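Local coordinates for pollen-specific leucine-rich repeat extensin-like protein 1 (Arabidopsis thaliana, PDB 6TME) that probably binds RALF-type peptide signals through its leucine-rich repeat domain and ties them to the pollen tube cell wall through its extensin-like region, at residues V284-V298 and K307-E321. Residues are numbered along the deposited sequence; the frame is centred on the assembly and turned at random.
Sequences VEQMDFSYNKFTGFV and KLSNFTFSYNFFNGE. With NAG (2-acetamido-2-deoxy-beta-D-glucopyranose), chain E; NAG (2-acetamido-2-deoxy-beta-D-glucopyranose), chain B.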
ATOM      1  N   VAL A 284       4.739   5.758 -17.051  1.00 21.55           N
ATOM      2  CA  VAL A 284       4.682   4.418 -16.491  1.00 25.69           C
ATOM      3  C   VAL A 284       5.990   3.701 -16.770  1.00 29.14           C
ATOM      4  O   VAL A 284       6.560   3.807 -17.863  1.00 31.61           O
ATOM      5  CB  VAL A 284       3.466   3.639 -17.014  1.00 28.99           C
ATOM      6  CG1 VAL A 284       3.686   3.091 -18.404  1.00 27.13           C
ATOM      7  CG2 VAL A 284       3.125   2.510 -16.026  1.00 27.73           C
ATOM      8  N   GLU A 285       6.522   3.045 -15.746  1.00 27.40           N
ATOM      9  CA  GLU A 285       7.756   2.290 -15.873  1.00 30.03           C
ATOM     10  C   GLU A 285       7.524   0.794 -15.801  1.00 31.73           C
ATOM     11  O   GLU A 285       8.101   0.031 -16.592  1.00 28.24           O
ATOM     12  CB  GLU A 285       8.744   2.717 -14.786  1.00 23.04           C
ATOM     13  CG  GLU A 285       9.319   4.103 -15.019  1.00 27.23           C
ATOM     14  CD  GLU A 285      10.012   4.665 -13.787  1.00 42.48           C
ATOM     15  OE1 GLU A 285      10.361   3.876 -12.878  1.00 42.13           O
ATOM     16  OE2 GLU A 285      10.178   5.904 -13.714  1.00 47.56           O
ATOM     17  N   GLN A 286       6.666   0.382 -14.878  1.00 23.01           N
ATOM     18  CA  GLN A 286       6.289  -1.006 -14.660  1.00 27.42           C
ATOM     19  C   GLN A 286       4.805  -1.112 -14.954  1.00 26.28           C
ATOM     20  O   GLN A 286       4.003  -0.374 -14.371  1.00 36.84           O
ATOM     21  CB  GLN A 286       6.590  -1.439 -13.219  1.00 29.07           C
ATOM     22  CG  GLN A 286       8.042  -1.261 -12.786  1.00 27.54           C
ATOM     23  CD  GLN A 286       8.954  -2.348 -13.338  1.00 29.87           C
ATOM     24  OE1 GLN A 286       8.557  -3.516 -13.481  1.00 36.12           O
ATOM     25  NE2 GLN A 286      10.180  -1.975 -13.639  1.00 29.74           N
ATOM     26  N   MET A 287       4.444  -1.992 -15.875  1.00 32.95           N
ATOM     27  CA  MET A 287       3.048  -2.207 -16.235  1.00 27.78           C
ATOM     28  C   MET A 287       2.849  -3.705 -16.407  1.00 26.48           C
ATOM     29  O   MET A 287       3.534  -4.331 -17.220  1.00 28.69           O
ATOM     30  CB  MET A 287       2.664  -1.443 -17.507  1.00 25.43           C
ATOM     31  CG  MET A 287       1.141  -1.289 -17.657  1.00 35.14           C
ATOM     32  SD  MET A 287       0.605   0.101 -18.684  1.00 43.40           S
ATOM     33  CE  MET A 287       1.337  -0.314 -20.249  1.00 32.14           C
ATOM     34  N   ASP A 288       1.935  -4.271 -15.625  1.00 21.02           N
ATOM     35  CA  ASP A 288       1.729  -5.716 -15.535  1.00 27.98           C
ATOM     36  C   ASP A 288       0.241  -5.998 -15.684  1.00 32.19           C
ATOM     37  O   ASP A 288      -0.549  -5.642 -14.803  1.00 29.01           O
ATOM     38  CB  ASP A 288       2.240  -6.271 -14.194  1.00 22.18           C
ATOM     39  CG  ASP A 288       2.209  -7.817 -14.135  1.00 34.87           C
ATOM     40  OD1 ASP A 288       1.605  -8.463 -15.009  1.00 37.99           O
ATOM     41  OD2 ASP A 288       2.798  -8.400 -13.208  1.00 46.26           O
ATOM     42  N   PHE A 289      -0.144  -6.647 -16.780  1.00 31.01           N
ATOM     43  CA  PHE A 289      -1.518  -7.109 -16.952  1.00 24.02           C
ATOM     44  C   PHE A 289      -1.609  -8.621 -16.981  1.00 27.97           C
ATOM     45  O   PHE A 289      -2.648  -9.158 -17.395  1.00 30.19           O
ATOM     46  CB  PHE A 289      -2.140  -6.556 -18.236  1.00 21.23           C
ATOM     47  CG  PHE A 289      -2.253  -5.068 -18.272  1.00 23.71           C
ATOM     48  CD1 PHE A 289      -3.007  -4.397 -17.344  1.00 37.20           C
ATOM     49  CD2 PHE A 289      -1.637  -4.347 -19.257  1.00 33.81           C
ATOM     50  CE1 PHE A 289      -3.119  -3.032 -17.389  1.00 37.52           C
ATOM     51  CE2 PHE A 289      -1.758  -2.983 -19.315  1.00 36.67           C
ATOM     52  CZ  PHE A 289      -2.484  -2.327 -18.380  1.00 36.96           C
ATOM     53  N   SER A 290      -0.547  -9.324 -16.578  1.00 17.59           N
ATOM     54  CA  SER A 290      -0.538 -10.778 -16.707  1.00 27.01           C
ATOM     55  C   SER A 290      -1.715 -11.414 -15.954  1.00 29.03           C
ATOM     56  O   SER A 290      -2.299 -10.827 -15.033  1.00 27.82           O
ATOM     57  CB  SER A 290       0.793 -11.355 -16.210  1.00 18.03           C
ATOM     58  OG  SER A 290       0.866 -11.315 -14.801  1.00 36.32           O
ATOM     59  N   TYR A 291      -2.071 -12.627 -16.378  1.00 29.28           N
ATOM     60  CA  TYR A 291      -3.050 -13.480 -15.693  1.00 25.99           C
ATOM     61  C   TYR A 291      -4.414 -12.805 -15.610  1.00 22.30           C
ATOM     62  O   TYR A 291      -4.966 -12.566 -14.533  1.00 28.35           O
ATOM     63  CB  TYR A 291      -2.565 -13.872 -14.301  1.00 28.58           C
ATOM     64  CG  TYR A 291      -1.417 -14.825 -14.319  1.00 28.07           C
ATOM     65  CD1 TYR A 291      -1.637 -16.192 -14.454  1.00 31.31           C
ATOM     66  CD2 TYR A 291      -0.106 -14.364 -14.184  1.00 28.83           C
ATOM     67  CE1 TYR A 291      -0.589 -17.075 -14.483  1.00 35.74           C
ATOM     68  CE2 TYR A 291       0.958 -15.239 -14.209  1.00 31.43           C
ATOM     69  CZ  TYR A 291       0.710 -16.598 -14.360  1.00 40.89           C
ATOM     70  OH  TYR A 291       1.758 -17.493 -14.376  1.00 52.52           O
ATOM     71  N   ASN A 292      -4.946 -12.490 -16.779  1.00 23.29           N
ATOM     72  CA  ASN A 292      -6.280 -11.939 -16.894  1.00 25.02           C
ATOM     73  C   ASN A 292      -6.958 -12.645 -18.059  1.00 30.34           C
ATOM     74  O   ASN A 292      -6.556 -13.740 -18.460  1.00 34.49           O
ATOM     75  CB  ASN A 292      -6.176 -10.416 -17.027  1.00 26.45           C
ATOM     76  CG  ASN A 292      -6.070  -9.742 -15.680  1.00 30.94           C
ATOM     77  OD1 ASN A 292      -7.003  -9.800 -14.881  1.00 37.23           O
ATOM     78  ND2 ASN A 292      -4.932  -9.116 -15.411  1.00 26.88           N
ATOM     79  N   LYS A 293      -7.983 -12.017 -18.621  1.00 32.48           N
ATOM     80  CA  LYS A 293      -8.661 -12.564 -19.788  1.00 36.90           C
ATOM     81  C   LYS A 293      -8.726 -11.528 -20.895  1.00 33.82           C
ATOM     82  O   LYS A 293      -9.701 -11.460 -21.647  1.00 33.10           O
ATOM     83  CB  LYS A 293     -10.060 -13.064 -19.428  1.00 35.62           C
ATOM     84  CG  LYS A 293     -10.048 -14.485 -18.935  1.00 47.75           C
ATOM     85  CD  LYS A 293     -10.570 -14.620 -17.526  1.00 48.16           C
ATOM     86  CE  LYS A 293     -12.038 -14.308 -17.443  1.00 54.98           C
ATOM     87  NZ  LYS A 293     -12.540 -14.600 -16.074  1.00 61.90           N
ATOM     88  N   PHE A 294      -7.686 -10.703 -21.012  1.00 32.54           N
ATOM     89  CA  PHE A 294      -7.665  -9.702 -22.067  1.00 32.43           C
ATOM     90  C   PHE A 294      -7.580 -10.356 -23.436  1.00 36.01           C
ATOM     91  O   PHE A 294      -6.975 -11.423 -23.616  1.00 28.18           O
ATOM     92  CB  PHE A 294      -6.478  -8.762 -21.928  1.00 27.71           C
ATOM     93  CG  PHE A 294      -6.516  -7.912 -20.710  1.00 25.50           C
ATOM     94  CD1 PHE A 294      -7.463  -6.904 -20.577  1.00 26.96           C
ATOM     95  CD2 PHE A 294      -5.580  -8.101 -19.699  1.00 25.85           C
ATOM     96  CE1 PHE A 294      -7.490  -6.102 -19.440  1.00 32.14           C
ATOM     97  CE2 PHE A 294      -5.610  -7.308 -18.561  1.00 36.46           C
ATOM     98  CZ  PHE A 294      -6.561  -6.301 -18.433  1.00 28.09           C
ATOM     99  N   THR A 295      -8.147  -9.669 -24.416  1.00 39.65           N
ATOM    100  CA  THR A 295      -8.133 -10.122 -25.795  1.00 41.62           C
ATOM    101  C   THR A 295      -7.679  -8.980 -26.688  1.00 42.57           C
ATOM    102  O   THR A 295      -7.625  -7.816 -26.277  1.00 41.95           O
ATOM    103  CB  THR A 295      -9.511 -10.626 -26.235  1.00 32.12           C
ATOM    104  OG1 THR A 295     -10.499  -9.625 -25.960  1.00 35.50           O
ATOM    105  CG2 THR A 295      -9.871 -11.902 -25.481  1.00 33.66           C
ATOM    106  N   GLY A 296      -7.336  -9.335 -27.924  1.00 32.08           N
ATOM    107  CA  GLY A 296      -7.086  -8.335 -28.936  1.00 27.68           C
ATOM    108  C   GLY A 296      -5.620  -8.050 -29.165  1.00 31.91           C
ATOM    109  O   GLY A 296      -4.756  -8.917 -28.987  1.00 34.46           O
ATOM    110  N   PHE A 297      -5.339  -6.813 -29.542  1.00 41.54           N
ATOM    111  CA  PHE A 297      -4.038  -6.406 -30.038  1.00 49.10           C
ATOM    112  C   PHE A 297      -3.295  -5.606 -28.976  1.00 49.67           C
ATOM    113  O   PHE A 297      -3.901  -4.829 -28.233  1.00 46.30           O
ATOM    114  CB  PHE A 297      -4.200  -5.579 -31.325  1.00 45.43           C
ATOM    115  CG  PHE A 297      -3.192  -5.899 -32.370  1.00 51.97           C
ATOM    116  CD1 PHE A 297      -3.377  -6.982 -33.217  1.00 53.00           C
ATOM    117  CD2 PHE A 297      -2.039  -5.130 -32.498  1.00 55.09           C
ATOM    118  CE1 PHE A 297      -2.431  -7.292 -34.175  1.00 51.05           C
ATOM    119  CE2 PHE A 297      -1.087  -5.436 -33.456  1.00 48.69           C
ATOM    120  CZ  PHE A 297      -1.285  -6.522 -34.292  1.00 48.47           C
ATOM    121  N   VAL A 298      -1.984  -5.829 -28.885  1.00 42.18           N
ATOM    122  CA  VAL A 298      -1.077  -4.968 -28.132  1.00 35.23           C
ATOM    123  C   VAL A 298      -0.280  -4.177 -29.160  1.00 44.47           C
ATOM    124  O   VAL A 298       0.492  -4.752 -29.938  1.00 50.77           O
ATOM    125  CB  VAL A 298      -0.144  -5.762 -27.206  1.00 44.07           C
ATOM    126  CG1 VAL A 298       0.783  -4.811 -26.446  1.00 33.84           C
ATOM    127  CG2 VAL A 298      -0.950  -6.657 -26.239  1.00 44.75           C
ATOM    128  N   LYS A 307       8.997   5.909 -20.829  1.00 40.38           N
ATOM    129  CA  LYS A 307       9.645   5.425 -19.619  1.00 42.36           C
ATOM    130  C   LYS A 307       9.334   3.964 -19.336  1.00 41.94           C
ATOM    131  O   LYS A 307       9.836   3.412 -18.347  1.00 43.01           O
ATOM    132  CB  LYS A 307       9.256   6.306 -18.424  1.00 36.20           C
ATOM    133  CG  LYS A 307       9.891   7.712 -18.517  1.00 42.36           C
ATOM    134  CD  LYS A 307       9.423   8.630 -17.389  1.00 57.45           C
ATOM    135  CE  LYS A 307       9.798   8.060 -16.013  1.00 64.38           C
ATOM    136  NZ  LYS A 307       9.079   8.704 -14.869  1.00 60.08           N
ATOM    137  N   LEU A 308       8.553   3.320 -20.202  1.00 35.99           N
ATOM    138  CA  LEU A 308       8.113   1.951 -19.971  1.00 39.96           C
ATOM    139  C   LEU A 308       9.286   1.002 -20.126  1.00 40.00           C
ATOM    140  O   LEU A 308       9.835   0.873 -21.218  1.00 47.62           O
ATOM    141  CB  LEU A 308       7.005   1.599 -20.950  1.00 34.59           C
ATOM    142  CG  LEU A 308       6.621   0.122 -20.888  1.00 39.74           C
ATOM    143  CD1 LEU A 308       6.143  -0.272 -19.472  1.00 31.44           C
ATOM    144  CD2 LEU A 308       5.565  -0.162 -21.937  1.00 43.91           C
ATOM    145  N   SER A 309       9.675   0.320 -19.050  1.00 34.92           N
ATOM    146  CA  SER A 309      10.822  -0.571 -19.124  1.00 27.30           C
ATOM    147  C   SER A 309      10.498  -2.042 -18.878  1.00 28.64           C
ATOM    148  O   SER A 309      11.311  -2.899 -19.236  1.00 29.47           O
ATOM    149  CB  SER A 309      11.919  -0.110 -18.145  1.00 30.42           C
ATOM    150  OG  SER A 309      11.607  -0.408 -16.801  1.00 40.75           O
ATOM    151  N   ASN A 310       9.350  -2.360 -18.290  1.00 27.47           N
ATOM    152  CA  ASN A 310       8.961  -3.738 -17.990  1.00 31.33           C
ATOM    153  C   ASN A 310       7.460  -3.829 -18.240  1.00 33.26           C
ATOM    154  O   ASN A 310       6.666  -3.222 -17.514  1.00 38.78           O
ATOM    155  CB  ASN A 310       9.317  -4.126 -16.547  1.00 26.90           C
ATOM    156  CG  ASN A 310       9.236  -5.624 -16.302  1.00 30.60           C
ATOM    157  OD1 ASN A 310       9.253  -6.416 -17.239  1.00 38.46           O
ATOM    158  ND2 ASN A 310       9.155  -6.020 -15.041  1.00 37.93           N
ATOM    159  N   PHE A 311       7.070  -4.542 -19.291  1.00 30.46           N
ATOM    160  CA  PHE A 311       5.669  -4.646 -19.688  1.00 27.22           C
ATOM    161  C   PHE A 311       5.344  -6.126 -19.832  1.00 32.49           C
ATOM    162  O   PHE A 311       5.790  -6.773 -20.783  1.00 35.93           O
ATOM    163  CB  PHE A 311       5.410  -3.871 -20.983  1.00 24.09           C
ATOM    164  CG  PHE A 311       3.986  -3.974 -21.515  1.00 31.57           C
ATOM    165  CD1 PHE A 311       2.922  -4.282 -20.681  1.00 30.67           C
ATOM    166  CD2 PHE A 311       3.725  -3.740 -22.863  1.00 25.32           C
ATOM    167  CE1 PHE A 311       1.625  -4.372 -21.179  1.00 32.02           C
ATOM    168  CE2 PHE A 311       2.436  -3.823 -23.366  1.00 30.47           C
ATOM    169  CZ  PHE A 311       1.385  -4.142 -22.527  1.00 35.79           C
ATOM    170  N   THR A 312       4.575  -6.645 -18.878  1.00 28.76           N
ATOM    171  CA  THR A 312       4.214  -8.056 -18.750  1.00 29.21           C
ATOM    172  C   THR A 312       2.736  -8.201 -19.101  1.00 31.34           C
ATOM    173  O   THR A 312       1.882  -7.620 -18.429  1.00 27.07           O
ATOM    174  CB  THR A 312       4.459  -8.536 -17.310  1.00 27.54           C
ATOM    175  OG1 THR A 312       5.841  -8.366 -16.962  1.00 35.26           O
ATOM    176  CG2 THR A 312       4.025  -9.993 -17.102  1.00 23.52           C
ATOM    177  N   PHE A 313       2.431  -8.954 -20.154  1.00 37.42           N
ATOM    178  CA  PHE A 313       1.042  -9.154 -20.552  1.00 24.34           C
ATOM    179  C   PHE A 313       0.765 -10.633 -20.792  1.00 32.66           C
ATOM    180  O   PHE A 313      -0.133 -10.999 -21.556  1.00 33.94           O
ATOM    181  CB  PHE A 313       0.679  -8.305 -21.777  1.00 24.60           C
ATOM    182  CG  PHE A 313       1.680  -8.381 -22.918  1.00 30.56           C
ATOM    183  CD1 PHE A 313       2.891  -7.698 -22.862  1.00 27.21           C
ATOM    184  CD2 PHE A 313       1.380  -9.104 -24.067  1.00 29.49           C
ATOM    185  CE1 PHE A 313       3.801  -7.760 -23.919  1.00 35.91           C
ATOM    186  CE2 PHE A 313       2.269  -9.166 -25.139  1.00 27.46           C
ATOM    187  CZ  PHE A 313       3.485  -8.499 -25.066  1.00 38.69           C
ATOM    188  N   SER A 314       1.521 -11.490 -20.113  1.00 28.95           N
ATOM    189  CA  SER A 314       1.445 -12.920 -20.307  1.00 30.29           C
ATOM    190  C   SER A 314       0.154 -13.482 -19.699  1.00 31.42           C
ATOM    191  O   SER A 314      -0.519 -12.828 -18.904  1.00 23.39           O
ATOM    192  CB  SER A 314       2.681 -13.569 -19.687  1.00 22.21           C
ATOM    193  OG  SER A 314       2.613 -13.443 -18.295  1.00 30.64           O
ATOM    194  N   TYR A 315      -0.178 -14.723 -20.070  1.00 30.49           N
ATOM    195  CA  TYR A 315      -1.384 -15.405 -19.587  1.00 25.76           C
ATOM    196  C   TYR A 315      -2.624 -14.539 -19.783  1.00 28.41           C
ATOM    197  O   TYR A 315      -3.312 -14.151 -18.826  1.00 23.36           O
ATOM    198  CB  TYR A 315      -1.242 -15.816 -18.124  1.00 29.10           C
ATOM    199  CG  TYR A 315      -0.151 -16.802 -17.979  1.00 35.52           C
ATOM    200  CD1 TYR A 315      -0.392 -18.158 -18.181  1.00 32.75           C
ATOM    201  CD2 TYR A 315       1.147 -16.390 -17.699  1.00 38.51           C
ATOM    202  CE1 TYR A 315       0.624 -19.082 -18.083  1.00 32.94           C
ATOM    203  CE2 TYR A 315       2.173 -17.314 -17.598  1.00 31.90           C
ATOM    204  CZ  TYR A 315       1.901 -18.654 -17.795  1.00 35.10           C
ATOM    205  OH  TYR A 315       2.909 -19.573 -17.698  1.00 46.80           O
ATOM    206  N   ASN A 316      -2.895 -14.259 -21.054  1.00 18.88           N
ATOM    207  CA  ASN A 316      -4.111 -13.570 -21.491  1.00 19.71           C
ATOM    208  C   ASN A 316      -4.575 -14.244 -22.781  1.00 27.68           C
ATOM    209  O   ASN A 316      -4.199 -15.385 -23.084  1.00 27.12           O
ATOM    210  CB  ASN A 316      -3.834 -12.068 -21.627  1.00 29.64           C
ATOM    211  CG  ASN A 316      -3.801 -11.376 -20.263  1.00 35.97           C
ATOM    212  OD1 ASN A 316      -4.827 -11.282 -19.596  1.00 29.88           O
ATOM    213  ND2 ASN A 316      -2.616 -10.942 -19.827  1.00 25.90           N
ATOM    214  N   PHE A 317      -5.400 -13.555 -23.563  1.00 30.08           N
ATOM    215  CA  PHE A 317      -5.765 -14.092 -24.884  1.00 33.47           C
ATOM    216  C   PHE A 317      -5.508 -13.071 -25.986  1.00 37.15           C
ATOM    217  O   PHE A 317      -6.335 -12.885 -26.887  1.00 42.50           O
ATOM    218  CB  PHE A 317      -7.226 -14.530 -24.930  1.00 31.10           C
ATOM    219  CG  PHE A 317      -7.601 -15.532 -23.879  1.00 31.80           C
ATOM    220  CD1 PHE A 317      -7.622 -16.876 -24.169  1.00 28.87           C
ATOM    221  CD2 PHE A 317      -7.946 -15.117 -22.605  1.00 31.19           C
ATOM    222  CE1 PHE A 317      -7.971 -17.800 -23.218  1.00 32.31           C
ATOM    223  CE2 PHE A 317      -8.305 -16.037 -21.646  1.00 34.96           C
ATOM    224  CZ  PHE A 317      -8.314 -17.390 -21.959  1.00 33.07           C
ATOM    225  N   PHE A 318      -4.374 -12.377 -25.936  1.00 27.51           N
ATOM    226  CA  PHE A 318      -4.019 -11.491 -27.034  1.00 30.03           C
ATOM    227  C   PHE A 318      -3.744 -12.322 -28.292  1.00 35.86           C
ATOM    228  O   PHE A 318      -3.074 -13.364 -28.238  1.00 32.55           O
ATOM    229  CB  PHE A 318      -2.806 -10.639 -26.651  1.00 34.15           C
ATOM    230  CG  PHE A 318      -3.045  -9.715 -25.461  1.00 36.07           C
ATOM    231  CD1 PHE A 318      -3.882  -8.606 -25.576  1.00 31.23           C
ATOM    232  CD2 PHE A 318      -2.427  -9.950 -24.240  1.00 26.87           C
ATOM    233  CE1 PHE A 318      -4.100  -7.757 -24.485  1.00 26.58           C
ATOM    234  CE2 PHE A 318      -2.650  -9.116 -23.151  1.00 31.30           C
ATOM    235  CZ  PHE A 318      -3.478  -8.013 -23.273  1.00 25.97           C
ATOM    236  N   ASN A 319      -4.293 -11.883 -29.421  1.00 34.61           N
ATOM    237  CA  ASN A 319      -4.089 -12.571 -30.690  1.00 40.81           C
ATOM    238  C   ASN A 319      -3.236 -11.769 -31.666  1.00 41.26           C
ATOM    239  O   ASN A 319      -3.033 -12.220 -32.795  1.00 40.04           O
ATOM    240  CB  ASN A 319      -5.435 -12.946 -31.339  1.00 36.04           C
ATOM    241  CG  ASN A 319      -6.281 -11.724 -31.731  1.00 50.63           C
ATOM    242  OD1 ASN A 319      -5.950 -10.578 -31.423  1.00 54.80           O
ATOM    243  ND2 ASN A 319      -7.377 -11.979 -32.425  1.00 52.05           N
ATOM    244  N   GLY A 320      -2.721 -10.609 -31.260  1.00 37.00           N
ATOM    245  CA  GLY A 320      -1.780  -9.862 -32.073  1.00 30.73           C
ATOM    246  C   GLY A 320      -0.922  -8.964 -31.208  1.00 45.41           C
ATOM    247  O   GLY A 320      -1.341  -8.523 -30.130  1.00 40.64           O
ATOM    248  N   GLU A 321       0.296  -8.694 -31.680  1.00 37.45           N
ATOM    249  CA  GLU A 321       1.149  -7.737 -30.992  1.00 42.24           C
ATOM    250  C   GLU A 321       2.012  -7.011 -32.005  1.00 39.60           C
ATOM    251  O   GLU A 321       2.433  -7.586 -33.004  1.00 46.99           O
ATOM    252  CB  GLU A 321       2.042  -8.396 -29.933  1.00 46.06           C
ATOM    253  CG  GLU A 321       2.981  -9.471 -30.450  1.00 40.99           C
ATOM    254  CD  GLU A 321       3.817 -10.091 -29.327  1.00 49.79           C
ATOM    255  OE1 GLU A 321       3.749  -9.592 -28.183  1.00 48.89           O
ATOM    256  OE2 GLU A 321       4.537 -11.079 -29.580  1.00 47.90           O
TER
HETATM  257  C1  NAG E   1       9.061  -7.422 -14.669  1.00 36.41           C
HETATM  258  C2  NAG E   1      10.067  -7.794 -13.584  1.00 39.33           C
HETATM  259  C3  NAG E   1       9.832  -9.229 -13.115  1.00 41.92           C
HETATM  260  C4  NAG E   1       8.405  -9.379 -12.608  1.00 44.86           C
HETATM  261  C5  NAG E   1       7.413  -8.978 -13.698  1.00 34.37           C
HETATM  262  C6  NAG E   1       5.996  -8.889 -13.181  1.00 41.50           C
HETATM  263  C7  NAG E   1      12.122  -6.475 -13.901  1.00 49.99           C
HETATM  264  C8  NAG E   1      13.526  -6.481 -14.423  1.00 51.19           C
HETATM  265  N2  NAG E   1      11.438  -7.618 -14.042  1.00 45.96           N
HETATM  266  O3  NAG E   1      10.733  -9.533 -12.054  1.00 45.55           O
HETATM  267  O4  NAG E   1       8.158 -10.700 -12.133  1.00 52.18           O
HETATM  268  O5  NAG E   1       7.725  -7.665 -14.196  1.00 34.74           O
HETATM  269  O6  NAG E   1       5.834  -7.742 -12.353  1.00 46.04           O
HETATM  270  O7  NAG E   1      11.624  -5.474 -13.385  1.00 51.33           O
HETATM  271  C1  NAG B   2       6.487 -14.048 -11.148  1.00 86.41           C
HETATM  272  C2  NAG B   2       6.377 -12.713 -11.882  1.00 74.12           C
HETATM  273  C3  NAG B   2       7.635 -11.874 -11.641  1.00 66.12           C
HETATM  274  C4  NAG B   2       7.931 -11.765 -10.149  1.00 66.57           C
HETATM  275  C5  NAG B   2       7.901 -13.133  -9.471  1.00 74.38           C
HETATM  276  C6  NAG B   2       7.979 -13.051  -7.964  1.00 72.61           C
HETATM  277  C7  NAG B   2       5.008 -12.634 -13.925  1.00 81.89           C
HETATM  278  C8  NAG B   2       4.956 -12.936 -15.394  1.00 88.26           C
HETATM  279  N2  NAG B   2       6.161 -12.923 -13.307  1.00 67.23           N
HETATM  280  O1  NAG B   2       5.339 -14.806 -11.349  1.00 98.51           O
HETATM  281  O4  NAG B   2       9.230 -11.215  -9.974  1.00 70.55           O
HETATM  282  O5  NAG B   2       6.676 -13.813  -9.772  1.00 82.28           O
HETATM  283  O6  NAG B   2       7.357 -14.176  -7.355  1.00 74.50           O
HETATM  284  O7  NAG B   2       4.047 -12.151 -13.324  1.00 86.79           O
HETATM  285  O   HOH W   1       6.401   5.469 -20.184  1.00 37.37           O
HETATM  286  O   HOH W   2      -7.562 -11.836 -29.010  1.00 35.43           O
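M287 and F311 sit abreast in parallel strands 286-288 and 310-312, which belong to neighbouring coils of the leucine-rich repeat solenoid. Backbone bonds set the register: M287 N reaches N310 O, T312 N reaches M287 O, and F289 N reaches T312 O. Past the strands, asparagines stack coil on coil, each amide bonding to the preceding coil's backbone: N292 to A265 O, N316 to F289 O, N340 to F313 O. With CG anti to its carbonyl carbon (chi1 -77°), N316 donates from ND2 to F289 O at 3.0 Å and to F313 O, while OD1 takes F294 N. N292 ND2 approaches F289 O from the opposite face. A leucine in place of N316 would probably leave F294 N without its acceptor, though F289 O keeps N292 ND2 and F313 O keeps N340 ND2. Inside, F311 takes M287 CE over one face and V298 CG1 at its edge. Outside, Y291 and Y315 form an offset stack, planes 7° apart, with Y291 OH over the Y315 ring and Y315 CD2 3.4 Å from Y291 CZ. On the face carrying Q286, D288, N310 and T312, Q286 OE1 accepts from N310 ND2 on a lone pair; that ND2 is bonded to the N-linked sugar's C1.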